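Side-chain contact in DNR protein (Pseudomonas aeruginosa, PDB 2Z69), which acts as a transcriptional regulator of dissimilative nitrate respiration that senses nitric oxide and probably binds DNA, this chain being its sensor domain: residues Gln12-His17 with Phe56-Ser61. Residues are numbered along the deposited sequence; the frame is centred on the assembly and turned at random.
Sequences QLLQSH and FYYLIS
Leu-13, which packs against Tyr-58 through its side chain, offers its carbonyl O to the hydroxyl of Ser-16, OG lying 2.6 Å from that O. The C=O...donor angle is 141°, and the donor is tilted out of the carbonyl plane. Serine suits this place because its short side chain can fold back on the carbonyl three residues earlier, while the backbone N of His-17 bonds to O of Leu-14 at 3.2 Å.

Across the contact, Tyr-58 meets Leu-13, Leu-14 and His-17. It carries CG anti to its backbone N (chi1 177°), which sends the phenol out from the strand toward the two leucines; tyrosine is long enough to span the gap and offers a broad flat face. Leu-14 lays a methyl on that face: CD2 stands 3.5 Å from the ring centroid and only 5° off the normal, a nearly axial CH-pi contact that a branched aliphatic chain makes well. Leu-13, equally apolar and branched, packs at the edge near the hydroxyl, with CG 3.6 Å from Tyr-58 OH and CD1 4.1 Å from Tyr-58 CE1. At the edge on the other side of the hydroxyl, His-17 CD2 lies 4.4 Å from Tyr-58 CE2, a looser touch; histidine suits this buried spot because its ND1 is satisfied by the backbone N of Leu-19.

The contact thus packs the N-terminal helix on strand 55-59 of the beta barrel of the cyclic nucleotide-binding fold, ahead of the beta bulge that Ile-60 and Ser-61 form opposite Gln-110. Leu-14 also touches Leu-32 of helix 25-33, and Tyr-58 reaches Phe-114 on strand 109-115 and Thr-86 on strand 86-87.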
ATOM      1  N   GLN B  12      -2.784 -20.530  17.662  1.00 22.70           N
ATOM      2  CA  GLN B  12      -2.690 -21.624  16.689  1.00 23.47           C
ATOM      3  C   GLN B  12      -3.512 -21.460  15.399  1.00 24.11           C
ATOM      4  O   GLN B  12      -2.973 -21.650  14.304  1.00 25.07           O
ATOM      5  CB  GLN B  12      -3.034 -22.950  17.367  1.00 23.32           C
ATOM      6  CG  GLN B  12      -2.709 -24.186  16.539  1.00 24.49           C
ATOM      7  CD  GLN B  12      -2.488 -25.413  17.400  1.00 25.81           C
ATOM      8  OE1 GLN B  12      -1.799 -25.352  18.422  1.00 26.61           O
ATOM      9  NE2 GLN B  12      -3.060 -26.540  16.986  1.00 25.77           N
ATOM     10  N   LEU B  13      -4.799 -21.117  15.515  1.00 24.50           N
ATOM     11  CA  LEU B  13      -5.654 -20.961  14.319  1.00 24.17           C
ATOM     12  C   LEU B  13      -5.398 -19.635  13.583  1.00 23.64           C
ATOM     13  O   LEU B  13      -5.427 -19.576  12.357  1.00 24.15           O
ATOM     14  CB  LEU B  13      -7.150 -21.215  14.628  1.00 24.09           C
ATOM     15  CG  LEU B  13      -8.181 -20.147  15.022  1.00 26.15           C
ATOM     16  CD1 LEU B  13      -9.596 -20.704  14.929  1.00 22.57           C
ATOM     17  CD2 LEU B  13      -7.934 -19.587  16.407  1.00 26.75           C
ATOM     18  N   LEU B  14      -5.089 -18.589  14.337  1.00 22.89           N
ATOM     19  CA  LEU B  14      -4.767 -17.290  13.760  1.00 21.89           C
ATOM     20  C   LEU B  14      -3.452 -17.235  13.018  1.00 22.13           C
ATOM     21  O   LEU B  14      -3.315 -16.448  12.069  1.00 21.45           O
ATOM     22  CB  LEU B  14      -4.758 -16.218  14.840  1.00 21.15           C
ATOM     23  CG  LEU B  14      -6.153 -15.922  15.357  1.00 21.97           C
ATOM     24  CD1 LEU B  14      -6.072 -14.843  16.418  1.00 26.82           C
ATOM     25  CD2 LEU B  14      -6.992 -15.445  14.192  1.00 19.86           C
ATOM     26  N   GLN B  15      -2.473 -18.032  13.464  1.00 21.12           N
ATOM     27  CA  GLN B  15      -1.131 -17.952  12.912  1.00 21.91           C
ATOM     28  C   GLN B  15      -1.100 -18.468  11.468  1.00 21.88           C
ATOM     29  O   GLN B  15      -0.209 -18.120  10.695  1.00 22.82           O
ATOM     30  CB  GLN B  15      -0.117 -18.684  13.816  1.00 22.36           C
ATOM     31  CG  GLN B  15       1.334 -18.324  13.548  1.00 27.64           C
ATOM     32  CD  GLN B  15       1.746 -16.944  14.079  1.00 38.89           C
ATOM     33  OE1 GLN B  15       2.105 -16.796  15.254  1.00 45.20           O
ATOM     34  NE2 GLN B  15       1.741 -15.940  13.200  1.00 38.85           N
ATOM     35  N   SER B  16      -2.091 -19.274  11.094  1.00 22.29           N
ATOM     36  CA  SER B  16      -2.161 -19.819   9.727  1.00 22.62           C
ATOM     37  C   SER B  16      -2.537 -18.751   8.703  1.00 21.86           C
ATOM     38  O   SER B  16      -2.106 -18.792   7.549  1.00 23.39           O
ATOM     39  CB  SER B  16      -3.149 -20.991   9.648  1.00 22.00           C
ATOM     40  OG  SER B  16      -4.378 -20.665  10.270  1.00 24.32           O
ATOM     41  N   HIS B  17      -3.333 -17.796   9.144  1.00 19.19           N
ATOM     42  CA  HIS B  17      -3.880 -16.768   8.287  1.00 18.76           C
ATOM     43  C   HIS B  17      -2.859 -15.684   7.916  1.00 19.18           C
ATOM     44  O   HIS B  17      -2.183 -15.145   8.794  1.00 20.26           O
ATOM     45  CB  HIS B  17      -5.080 -16.131   8.995  1.00 17.31           C
ATOM     46  CG  HIS B  17      -5.877 -15.233   8.112  1.00 15.72           C
ATOM     47  ND1 HIS B  17      -5.450 -13.976   7.755  1.00 14.85           N
ATOM     48  CD2 HIS B  17      -7.060 -15.421   7.488  1.00  9.12           C
ATOM     49  CE1 HIS B  17      -6.337 -13.422   6.949  1.00 15.09           C
ATOM     50  NE2 HIS B  17      -7.331 -14.275   6.778  1.00 16.42           N
ATOM     51  N   PHE B  56     -11.353  -4.558  12.437  1.00 17.89           N
ATOM     52  CA  PHE B  56     -11.656  -5.624  11.483  1.00 17.98           C
ATOM     53  C   PHE B  56     -11.886  -6.929  12.259  1.00 19.45           C
ATOM     54  O   PHE B  56     -11.670  -6.961  13.472  1.00 19.39           O
ATOM     55  CB  PHE B  56     -10.547  -5.783  10.446  1.00 15.07           C
ATOM     56  CG  PHE B  56      -9.258  -6.272  11.005  1.00 15.63           C
ATOM     57  CD1 PHE B  56      -8.417  -5.408  11.728  1.00 15.38           C
ATOM     58  CD2 PHE B  56      -8.837  -7.582  10.772  1.00 18.49           C
ATOM     59  CE1 PHE B  56      -7.206  -5.851  12.238  1.00 16.72           C
ATOM     60  CE2 PHE B  56      -7.623  -8.046  11.288  1.00 16.73           C
ATOM     61  CZ  PHE B  56      -6.798  -7.179  12.005  1.00 18.32           C
ATOM     62  N   TYR B  57     -12.309  -7.974  11.543  1.00 18.53           N
ATOM     63  CA  TYR B  57     -12.868  -9.175  12.139  1.00 18.51           C
ATOM     64  C   TYR B  57     -12.207 -10.454  11.609  1.00 21.05           C
ATOM     65  O   TYR B  57     -11.861 -10.555  10.441  1.00 19.36           O
ATOM     66  CB  TYR B  57     -14.369  -9.230  11.890  1.00 19.42           C
ATOM     67  CG  TYR B  57     -15.069  -8.116  12.614  1.00 21.50           C
ATOM     68  CD1 TYR B  57     -15.097  -6.817  12.093  1.00 18.27           C
ATOM     69  CD2 TYR B  57     -15.629  -8.346  13.869  1.00 20.60           C
ATOM     70  CE1 TYR B  57     -15.707  -5.767  12.824  1.00 17.49           C
ATOM     71  CE2 TYR B  57     -16.201  -7.324  14.592  1.00 20.25           C
ATOM     72  CZ  TYR B  57     -16.265  -6.054  14.057  1.00 20.35           C
ATOM     73  OH  TYR B  57     -16.878  -5.064  14.826  1.00 25.94           O
ATOM     74  N   TYR B  58     -11.993 -11.406  12.511  1.00 20.61           N
ATOM     75  CA  TYR B  58     -11.726 -12.774  12.105  1.00 21.22           C
ATOM     76  C   TYR B  58     -12.966 -13.607  12.428  1.00 22.38           C
ATOM     77  O   TYR B  58     -13.483 -13.561  13.557  1.00 24.45           O
ATOM     78  CB  TYR B  58     -10.521 -13.293  12.852  1.00 21.74           C
ATOM     79  CG  TYR B  58     -10.181 -14.727  12.567  1.00 19.21           C
ATOM     80  CD1 TYR B  58     -10.650 -15.728  13.411  1.00 20.27           C
ATOM     81  CD2 TYR B  58      -9.412 -15.078  11.467  1.00 20.00           C
ATOM     82  CE1 TYR B  58     -10.364 -17.047  13.197  1.00 24.90           C
ATOM     83  CE2 TYR B  58      -9.087 -16.437  11.233  1.00 25.40           C
ATOM     84  CZ  TYR B  58      -9.584 -17.400  12.118  1.00 22.31           C
ATOM     85  OH  TYR B  58      -9.347 -18.712  11.953  1.00 21.35           O
ATOM     86  N   LEU B  59     -13.446 -14.361  11.446  1.00 21.27           N
ATOM     87  CA  LEU B  59     -14.651 -15.183  11.627  1.00 21.52           C
ATOM     88  C   LEU B  59     -14.257 -16.574  12.144  1.00 20.30           C
ATOM     89  O   LEU B  59     -13.747 -17.425  11.402  1.00 18.93           O
ATOM     90  CB  LEU B  59     -15.444 -15.263  10.289  1.00 21.77           C
ATOM     91  CG  LEU B  59     -16.829 -15.898  10.230  1.00 19.57           C
ATOM     92  CD1 LEU B  59     -17.756 -15.348  11.286  1.00 23.41           C
ATOM     93  CD2 LEU B  59     -17.420 -15.729   8.824  1.00 19.60           C
ATOM     94  N   ILE B  60     -14.490 -16.806  13.434  1.00 19.70           N
ATOM     95  CA  ILE B  60     -14.122 -18.090  14.032  1.00 18.49           C
ATOM     96  C   ILE B  60     -15.066 -19.154  13.463  1.00 19.02           C
ATOM     97  O   ILE B  60     -14.619 -20.138  12.904  1.00 18.82           O
ATOM     98  CB  ILE B  60     -14.175 -18.068  15.579  1.00 17.86           C
ATOM     99  CG1 ILE B  60     -13.246 -16.977  16.148  1.00 17.49           C
ATOM    100  CG2 ILE B  60     -13.863 -19.457  16.163  1.00 18.19           C
ATOM    101  CD1 ILE B  60     -13.825 -16.349  17.429  1.00 16.89           C
ATOM    102  N   SER B  61     -16.376 -18.907  13.553  1.00 21.20           N
ATOM    103  CA  SER B  61     -17.357 -19.914  13.134  1.00 21.03           C
ATOM    104  C   SER B  61     -18.511 -19.152  12.549  1.00 21.38           C
ATOM    105  O   SER B  61     -18.808 -18.025  12.984  1.00 20.55           O
ATOM    106  CB  SER B  61     -17.826 -20.753  14.336  1.00 23.06           C
ATOM    107  OG  SER B  61     -18.548 -19.947  15.274  1.00 20.09           O
TER